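PDB 3LJE: zebrafish RNase5 from Danio rerio, which probably cleaves RNA as an enzyme of the pancreatic ribonuclease superfamily, in the RNase/angiogenin group of fish. Local coordinates for residues V48-Q53 with V82-L87; K56-T61 with S76-P81; R105-G110 with V117-G122. All blocks are in the same frame, centred on the assembly; numbering follows the deposited sequence.

Contact 1 of 3, residues V48-Q53 with V82-L87; sequences VNTFIQ and VVTCKL
Thr-50 and Thr-84 face each other in a non-hydrogen-bonded pair of antiparallel strands, Thr-50 OG1 3.0 Å from Thr-84 OG1; Thr-50 OG1 is also hydrogen-bonded to Glu-121 OE1. The packing is tightest where Thr-50 CG2, anti to the backbone N, presses on Val-82 CB at 3.5 Å. On the other face of the sheet the Phe-51 ring takes Cys-85 SG at its edge, in plane, with Phe-51 CE2 3.8 Å from this sulfur, disulfide-bonded to Cys-28. Asn-49 ND2 lies over one face of that ring, toward its rim, and bonds Gln-17 O, while OD1 is held by Lys-46 NZ. Backbone bonds lock the strands, among them a nearly straight one from Phe-51 N to Val-83 O (2.8 Å, 169°). The Val-48 end is looser: in the conformer given, Val-48 CG2 lies 4.0 Å from Lys-86 CG, a tentative contact, and the lysine is exposed. An alanine at Thr-50 would probably leave the Glu-121 carboxylate and the Thr-84 hydroxyl without this partner and open a gap beside Val-82. In pancreatic ribonucleases the threonine of this VNTF strand reads the pyrimidine base; its acidic partner here probably partly obstructs the base site, much as a glutamine does in human angiogenin.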
# COMPACT_ATOMS: atom_id res chain seq x y z
N VAL A 48 9.29 1.54 5.05
CA VAL A 48 8.15 2.52 4.83
C VAL A 48 7.01 1.75 4.21
O VAL A 48 7.20 0.94 3.27
CB VAL A 48 8.56 3.81 4.10
CG1 VAL A 48 7.34 4.66 3.80
CG2 VAL A 48 9.57 4.61 4.92
N ASN A 49 5.76 1.95 4.70
CA ASN A 49 4.69 1.26 4.01
C ASN A 49 3.43 2.11 4.19
O ASN A 49 3.00 2.41 5.32
CB ASN A 49 4.45 -0.13 4.66
CG ASN A 49 3.40 -0.93 3.91
OD1 ASN A 49 3.72 -1.61 2.92
ND2 ASN A 49 2.11 -0.81 4.33
N THR A 50 2.85 2.48 3.06
CA THR A 50 1.65 3.24 3.15
C THR A 50 0.37 2.42 2.98
O THR A 50 0.21 1.63 2.04
CB THR A 50 1.71 4.34 1.97
OG1 THR A 50 2.87 5.09 2.23
CG2 THR A 50 0.35 5.21 1.91
N PHE A 51 -0.63 2.75 3.82
CA PHE A 51 -1.96 2.19 3.70
C PHE A 51 -2.92 3.26 3.14
O PHE A 51 -3.04 4.36 3.71
CB PHE A 51 -2.48 1.78 5.10
CG PHE A 51 -1.65 0.66 5.68
CD1 PHE A 51 -1.96 -0.69 5.30
CD2 PHE A 51 -0.57 0.94 6.56
CE1 PHE A 51 -1.14 -1.76 5.82
CE2 PHE A 51 0.19 -0.13 7.08
CZ PHE A 51 -0.09 -1.46 6.71
N ILE A 52 -3.56 2.94 2.04
CA ILE A 52 -4.50 3.86 1.42
C ILE A 52 -5.83 3.61 2.19
O ILE A 52 -6.35 2.46 2.26
CB ILE A 52 -4.74 3.50 -0.05
CG1 ILE A 52 -3.36 3.56 -0.81
CG2 ILE A 52 -5.85 4.50 -0.66
CD1 ILE A 52 -3.52 2.77 -2.22
N GLN A 53 -6.42 4.71 2.69
CA GLN A 53 -7.72 4.58 3.45
C GLN A 53 -8.90 4.58 2.56
O GLN A 53 -9.68 5.52 2.53
CB GLN A 53 -7.76 5.72 4.51
CG GLN A 53 -6.69 5.53 5.56
CD GLN A 53 -6.66 6.80 6.44
OE1 GLN A 53 -6.38 7.90 5.87
NE2 GLN A 53 -6.89 6.67 7.82
N VAL A 82 -4.30 8.78 3.07
CA VAL A 82 -3.37 7.70 3.36
C VAL A 82 -2.75 7.83 4.73
O VAL A 82 -2.66 8.92 5.29
CB VAL A 82 -2.15 7.60 2.35
CG1 VAL A 82 -2.72 7.45 0.83
CG2 VAL A 82 -1.16 8.85 2.52
N VAL A 83 -2.30 6.68 5.26
CA VAL A 83 -1.51 6.69 6.48
C VAL A 83 -0.20 6.02 6.12
O VAL A 83 -0.20 4.85 5.65
CB VAL A 83 -2.17 5.87 7.64
CG1 VAL A 83 -1.02 5.51 8.73
CG2 VAL A 83 -3.35 6.67 8.17
N THR A 84 0.91 6.75 6.26
CA THR A 84 2.23 6.19 6.01
C THR A 84 2.96 5.78 7.28
O THR A 84 3.08 6.60 8.24
CB THR A 84 3.11 7.21 5.24
OG1 THR A 84 2.47 7.47 3.98
CG2 THR A 84 4.49 6.61 4.99
N CYS A 85 3.44 4.50 7.32
CA CYS A 85 4.11 3.99 8.53
C CYS A 85 5.61 3.99 8.23
O CYS A 85 5.97 3.39 7.27
CB CYS A 85 3.67 2.52 8.83
SG CYS A 85 1.89 2.53 9.26
N LYS A 86 6.44 4.70 9.02
CA LYS A 86 7.89 4.74 8.77
C LYS A 86 8.62 4.17 9.96
O LYS A 86 8.36 4.53 11.08
CB LYS A 86 8.41 6.17 8.57
CG LYS A 86 7.62 6.91 7.55
CD LYS A 86 8.04 8.42 7.39
CE LYS A 86 6.71 9.19 7.02
NZ LYS A 86 6.79 9.65 5.57
N LEU A 87 9.55 3.32 9.67
CA LEU A 87 10.31 2.62 10.67
C LEU A 87 11.15 3.61 11.46
O LEU A 87 11.91 4.40 10.85
CB LEU A 87 11.17 1.65 9.98
CG LEU A 87 11.95 0.77 10.93
CD1 LEU A 87 10.97 -0.20 11.67
CD2 LEU A 87 12.97 -0.07 10.08

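Contact 2 of 3, residues K56-T61 with S76-P81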
# COMPACT_ATOMS: atom_id res chain seq x y z
N LYS A 56 -11.09 -1.37 -1.79
CA LYS A 56 -10.35 -1.87 -2.94
C LYS A 56 -11.01 -1.49 -4.23
O LYS A 56 -10.31 -1.18 -5.21
CB LYS A 56 -10.20 -3.39 -2.90
CG LYS A 56 -11.54 -4.11 -2.77
CD LYS A 56 -11.28 -5.61 -2.73
CE LYS A 56 -12.61 -6.43 -2.74
NZ LYS A 56 -12.19 -7.87 -2.47
N ASP A 57 -12.33 -1.49 -4.29
CA ASP A 57 -12.96 -1.12 -5.57
C ASP A 57 -12.62 0.35 -5.99
O ASP A 57 -12.39 0.61 -7.19
CB ASP A 57 -14.51 -1.24 -5.51
CG ASP A 57 -14.99 -2.71 -5.44
OD1 ASP A 57 -14.15 -3.62 -5.50
OD2 ASP A 57 -16.21 -2.93 -5.31
N ARG A 58 -12.65 1.27 -5.05
CA ARG A 58 -12.39 2.65 -5.43
C ARG A 58 -10.93 2.81 -5.84
O ARG A 58 -10.61 3.53 -6.76
CB ARG A 58 -12.69 3.61 -4.26
CG ARG A 58 -12.82 5.07 -4.87
CD ARG A 58 -13.53 6.10 -3.96
NE ARG A 58 -12.61 6.43 -2.86
CZ ARG A 58 -11.78 7.47 -2.90
NH1 ARG A 58 -11.70 8.32 -3.99
NH2 ARG A 58 -11.04 7.72 -1.85
N ILE A 59 -10.04 2.16 -5.10
CA ILE A 59 -8.60 2.29 -5.43
C ILE A 59 -8.40 1.67 -6.84
O ILE A 59 -7.60 2.21 -7.63
CB ILE A 59 -7.77 1.53 -4.41
CG1 ILE A 59 -7.85 2.27 -3.05
CG2 ILE A 59 -6.27 1.46 -4.80
CD1 ILE A 59 -7.29 1.39 -1.90
N THR A 60 -9.10 0.58 -7.12
CA THR A 60 -8.93 -0.08 -8.44
C THR A 60 -9.30 0.86 -9.62
O THR A 60 -8.77 0.71 -10.74
CB THR A 60 -9.71 -1.43 -8.40
OG1 THR A 60 -9.06 -2.25 -7.42
CG2 THR A 60 -9.70 -2.19 -9.80
N THR A 61 -10.21 1.82 -9.38
CA THR A 61 -10.55 2.80 -10.45
C THR A 61 -9.33 3.60 -10.91
O THR A 61 -9.34 4.13 -12.01
CB THR A 61 -11.67 3.87 -10.01
OG1 THR A 61 -11.17 4.71 -8.96
CG2 THR A 61 -12.96 3.10 -9.58
N SER A 76 -3.75 8.78 -9.47
CA SER A 76 -5.14 9.12 -9.22
C SER A 76 -5.38 10.57 -9.77
O SER A 76 -4.43 11.36 -9.81
CB SER A 76 -5.43 9.09 -7.69
OG SER A 76 -4.58 9.93 -6.94
N ASN A 77 -6.65 10.86 -10.07
CA ASN A 77 -7.02 12.20 -10.61
C ASN A 77 -7.40 13.13 -9.41
O ASN A 77 -7.75 14.32 -9.60
CB ASN A 77 -8.15 12.06 -11.62
CG ASN A 77 -9.47 11.52 -11.01
OD1 ASN A 77 -9.67 11.49 -9.77
ND2 ASN A 77 -10.35 11.11 -11.87
N GLN A 78 -7.22 12.63 -8.19
CA GLN A 78 -7.56 13.43 -6.97
C GLN A 78 -6.79 12.82 -5.76
O GLN A 78 -6.39 11.62 -5.83
CB GLN A 78 -9.08 13.27 -6.61
CG GLN A 78 -9.55 11.80 -6.48
CD GLN A 78 -11.06 11.68 -6.52
OE1 GLN A 78 -11.71 11.80 -5.47
NE2 GLN A 78 -11.64 11.47 -7.71
N PRO A 79 -6.55 13.60 -4.72
CA PRO A 79 -5.83 13.07 -3.54
C PRO A 79 -6.61 11.88 -2.92
O PRO A 79 -7.84 11.74 -3.12
CB PRO A 79 -5.85 14.26 -2.52
CG PRO A 79 -6.01 15.52 -3.42
CD PRO A 79 -6.94 15.04 -4.52
N PHE A 80 -5.86 11.00 -2.30
CA PHE A 80 -6.53 9.91 -1.54
C PHE A 80 -6.01 10.09 -0.17
O PHE A 80 -4.90 10.58 0.06
CB PHE A 80 -6.09 8.45 -2.00
CG PHE A 80 -6.97 7.88 -3.04
CD1 PHE A 80 -7.06 8.45 -4.36
CD2 PHE A 80 -7.73 6.73 -2.78
CE1 PHE A 80 -7.84 7.87 -5.30
CE2 PHE A 80 -8.49 6.18 -3.75
CZ PHE A 80 -8.56 6.72 -5.03
N PRO A 81 -6.83 9.67 0.82
CA PRO A 81 -6.37 9.69 2.20
C PRO A 81 -5.42 8.54 2.44
O PRO A 81 -5.72 7.40 2.10
CB PRO A 81 -7.63 9.53 3.03
CG PRO A 81 -8.54 8.70 2.17
CD PRO A 81 -7.99 8.76 0.77
O HOH W 1 -9.87 10.06 -2.62
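Arg-58 lays its guanidinium flat on the ring of Phe-80, the two planes only 6° apart and the side chains meeting tip to tip. The overlap is off-centre: Arg-58 NH2 sits 3.5 Å from Phe-80 CE2, while Arg-58 CZ is 4.2 Å from the ring centroid, close enough for a cation-pi contact. Ile-59 CG1 also touches Phe-80 CE2 at 4.0 Å, bringing the ring against the helix. At the guanidinium's edge, in its plane, a water accepts from Arg-58 NH2 at 2.7 Å and donates to Pro-79 O. Gln-78 OE1 is farther off, 3.8 Å from Arg-58 NH1; its amide is steadied by the bond from Gln-78 NE2 to Asn-77 OD1 (2.9 Å). Further out, the arginine runs off the helix with CG anti to the backbone N (chi1 -163°) and bends at chi3, 72°. Its backbone N is met by Thr-55 OG1, and Arg-58 O accepts from Thr-61 OG1 at 2.6 Å. Phe-80 is placed by a backbone bond to Arg-105 and packs on Ile-52 and Ile-107. Thus a buried aromatic carries an exposed charge: the ring's pi face would help hold the cation flat, with a water, itself bonded to Pro-79 O, accepting one of its N-H groups.

Contact 3 of 3, residues R105-G110 with V117-G122; sequences RYIVLG and VHYDEG. With SO4 (sulfate ion), chain C.
Gly-110 pairs with His-118 across antiparallel strands whose axes run at 153°, and because Gly-110 O accepts from Val-117 N (2.9 Å) and, weakly, from His-118 N, the pairing is a classic beta bulge. Beyond it, Asp-120 N bonds to Val-108 O at 2.9 Å. The Asp-120 and Val-108 side chains lie side by side there, CB to CB 4.0 Å, and Asp-120 OD1 also takes Gly-122 N in an Asx turn. This is the hairpin formed by strands 97-112 and 115-119, whose second strand, as in other pancreatic ribonucleases, borders the phosphate-binding cleft. A sulfate, probably from the crystallisation liquor, sits where the substrate phosphate would probably bind: Tyr-119 N donates to its O2 (3.0 Å, 172°), with His-118 ND1 3.2 Å from the same sulfate O2, and His-18 and Lys-46 hold the ion too. On the face opposite to His-118, Tyr-119 CD1 lies 3.7 Å from Leu-109 CD2, and the tyrosine ring receives Ile-107 CG2 at its edge, in plane, 3.9 Å from Tyr-119 CE1. Arg-105 approaches the phenol tip to tip, though the modelled separation is too short to trust; a water bridges Val-108 N and Asp-120 O, and bonds Arg-105 NH1 weakly.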
# COMPACT_ATOMS: atom_id res chain seq x y z
N ARG A 105 -2.61 12.66 -0.62
CA ARG A 105 -1.77 12.78 -1.75
C ARG A 105 -2.31 12.04 -2.93
O ARG A 105 -3.14 11.16 -2.83
CB ARG A 105 -0.39 12.22 -1.37
CG ARG A 105 -0.37 10.80 -0.95
CD ARG A 105 1.09 10.32 -0.55
NE ARG A 105 1.96 10.38 -1.76
CZ ARG A 105 2.44 9.34 -2.47
NH1 ARG A 105 2.17 8.09 -2.09
NH2 ARG A 105 3.22 9.54 -3.55
N TYR A 106 -1.80 12.43 -4.12
CA TYR A 106 -2.14 11.74 -5.33
C TYR A 106 -1.36 10.40 -5.26
O TYR A 106 -0.12 10.44 -5.17
CB TYR A 106 -1.67 12.58 -6.58
CG TYR A 106 -2.61 13.78 -6.73
CD1 TYR A 106 -3.73 13.70 -7.45
CD2 TYR A 106 -2.32 15.00 -6.04
CE1 TYR A 106 -4.64 14.77 -7.55
CE2 TYR A 106 -3.22 16.12 -6.12
CZ TYR A 106 -4.37 15.98 -6.89
OH TYR A 106 -5.19 17.06 -7.07
N ILE A 107 -2.03 9.28 -5.38
CA ILE A 107 -1.36 8.02 -5.25
C ILE A 107 -1.00 7.54 -6.67
O ILE A 107 -1.77 7.75 -7.61
CB ILE A 107 -2.23 6.99 -4.51
CG1 ILE A 107 -3.62 6.81 -5.21
CG2 ILE A 107 -2.39 7.44 -3.03
CD1 ILE A 107 -4.46 5.63 -4.68
N VAL A 108 0.12 6.82 -6.72
CA VAL A 108 0.64 6.30 -7.99
C VAL A 108 0.74 4.78 -7.82
O VAL A 108 1.43 4.33 -6.91
CB VAL A 108 2.02 6.89 -8.23
CG1 VAL A 108 2.57 6.28 -9.58
CG2 VAL A 108 1.86 8.47 -8.34
N LEU A 109 0.10 4.07 -8.73
CA LEU A 109 0.03 2.61 -8.69
C LEU A 109 0.58 1.93 -9.93
O LEU A 109 0.53 2.54 -11.01
CB LEU A 109 -1.43 2.20 -8.63
CG LEU A 109 -2.31 2.84 -7.50
CD1 LEU A 109 -3.79 2.23 -7.58
CD2 LEU A 109 -1.61 2.70 -6.13
N GLY A 110 1.10 0.72 -9.76
CA GLY A 110 1.42 -0.15 -10.91
C GLY A 110 0.11 -0.89 -11.07
O GLY A 110 -0.59 -1.24 -10.06
N VAL A 117 -1.33 -3.62 -8.66
CA VAL A 117 -0.34 -4.63 -8.21
C VAL A 117 0.82 -4.01 -7.50
O VAL A 117 1.73 -4.74 -7.03
CB VAL A 117 0.17 -5.40 -9.52
CG1 VAL A 117 -0.99 -6.22 -10.04
CG2 VAL A 117 0.66 -4.36 -10.59
N HIS A 118 0.88 -2.66 -7.40
CA HIS A 118 2.03 -2.09 -6.76
C HIS A 118 1.67 -0.67 -6.31
O HIS A 118 0.88 -0.00 -6.97
CB HIS A 118 3.20 -2.05 -7.82
CG HIS A 118 4.37 -1.23 -7.42
ND1 HIS A 118 5.32 -1.69 -6.52
CD2 HIS A 118 4.75 0.03 -7.78
CE1 HIS A 118 6.24 -0.74 -6.33
NE2 HIS A 118 5.92 0.31 -7.08
N TYR A 119 2.24 -0.27 -5.20
CA TYR A 119 2.08 1.08 -4.66
C TYR A 119 3.40 1.78 -4.75
O TYR A 119 4.43 1.28 -4.25
CB TYR A 119 1.62 1.05 -3.19
CG TYR A 119 1.47 2.51 -2.66
CD1 TYR A 119 0.31 3.24 -2.96
CD2 TYR A 119 2.45 3.13 -1.91
CE1 TYR A 119 0.14 4.56 -2.54
CE2 TYR A 119 2.26 4.45 -1.44
CZ TYR A 119 1.09 5.13 -1.80
OH TYR A 119 0.90 6.42 -1.36
N ASP A 120 3.48 2.95 -5.34
CA ASP A 120 4.76 3.66 -5.39
C ASP A 120 4.90 4.56 -4.16
O ASP A 120 4.17 5.53 -4.03
CB ASP A 120 4.83 4.50 -6.67
CG ASP A 120 6.15 5.23 -6.88
OD1 ASP A 120 7.00 5.22 -5.96
OD2 ASP A 120 6.34 5.83 -7.98
N GLU A 121 5.84 4.24 -3.26
CA GLU A 121 6.02 5.05 -2.03
C GLU A 121 6.65 6.41 -2.31
O GLU A 121 6.55 7.33 -1.50
CB GLU A 121 6.90 4.34 -0.98
CG GLU A 121 6.31 3.05 -0.42
CD GLU A 121 5.12 3.25 0.52
OE1 GLU A 121 4.85 4.40 0.92
OE2 GLU A 121 4.44 2.24 0.83
N GLY A 122 7.32 6.57 -3.45
CA GLY A 122 7.89 7.88 -3.75
C GLY A 122 9.42 7.79 -3.63
O GLY A 122 9.91 6.81 -2.95
S SO4 C . 5.10 -2.40 -2.94
O1 SO4 C . 5.76 -0.96 -2.79
O2 SO4 C . 3.77 -2.42 -3.76
O3 SO4 C . 6.11 -3.33 -3.60
O4 SO4 C . 4.89 -2.88 -1.45
O HOH W 2 1.95 7.00 -4.48

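All three contacts reach one antiparallel sheet, contact 2 bringing in helix 56-60, which follows strand 48-52 in the chain. Contact 2 is nested inside the chain loop closed by contact 1, and contact 3 follows both in sequence. The centres of contacts 1 and 2 lie about 15 Å apart; that of contact 3 is about 11 Å from contact 1 and about 10 Å from contact 2. Contacts 1 and 2 share strand 80-89, whose neighbour, strand 97-112, carries one half of contact 3; Phe-80 N bonds to Arg-105 O at 2.8 Å. Between contacts 1 and 3, Thr-50 CB packs on Tyr-119 CE2. Segment 117-122 thus lies beside strand 48-52, and the two probably border the substrate cleft.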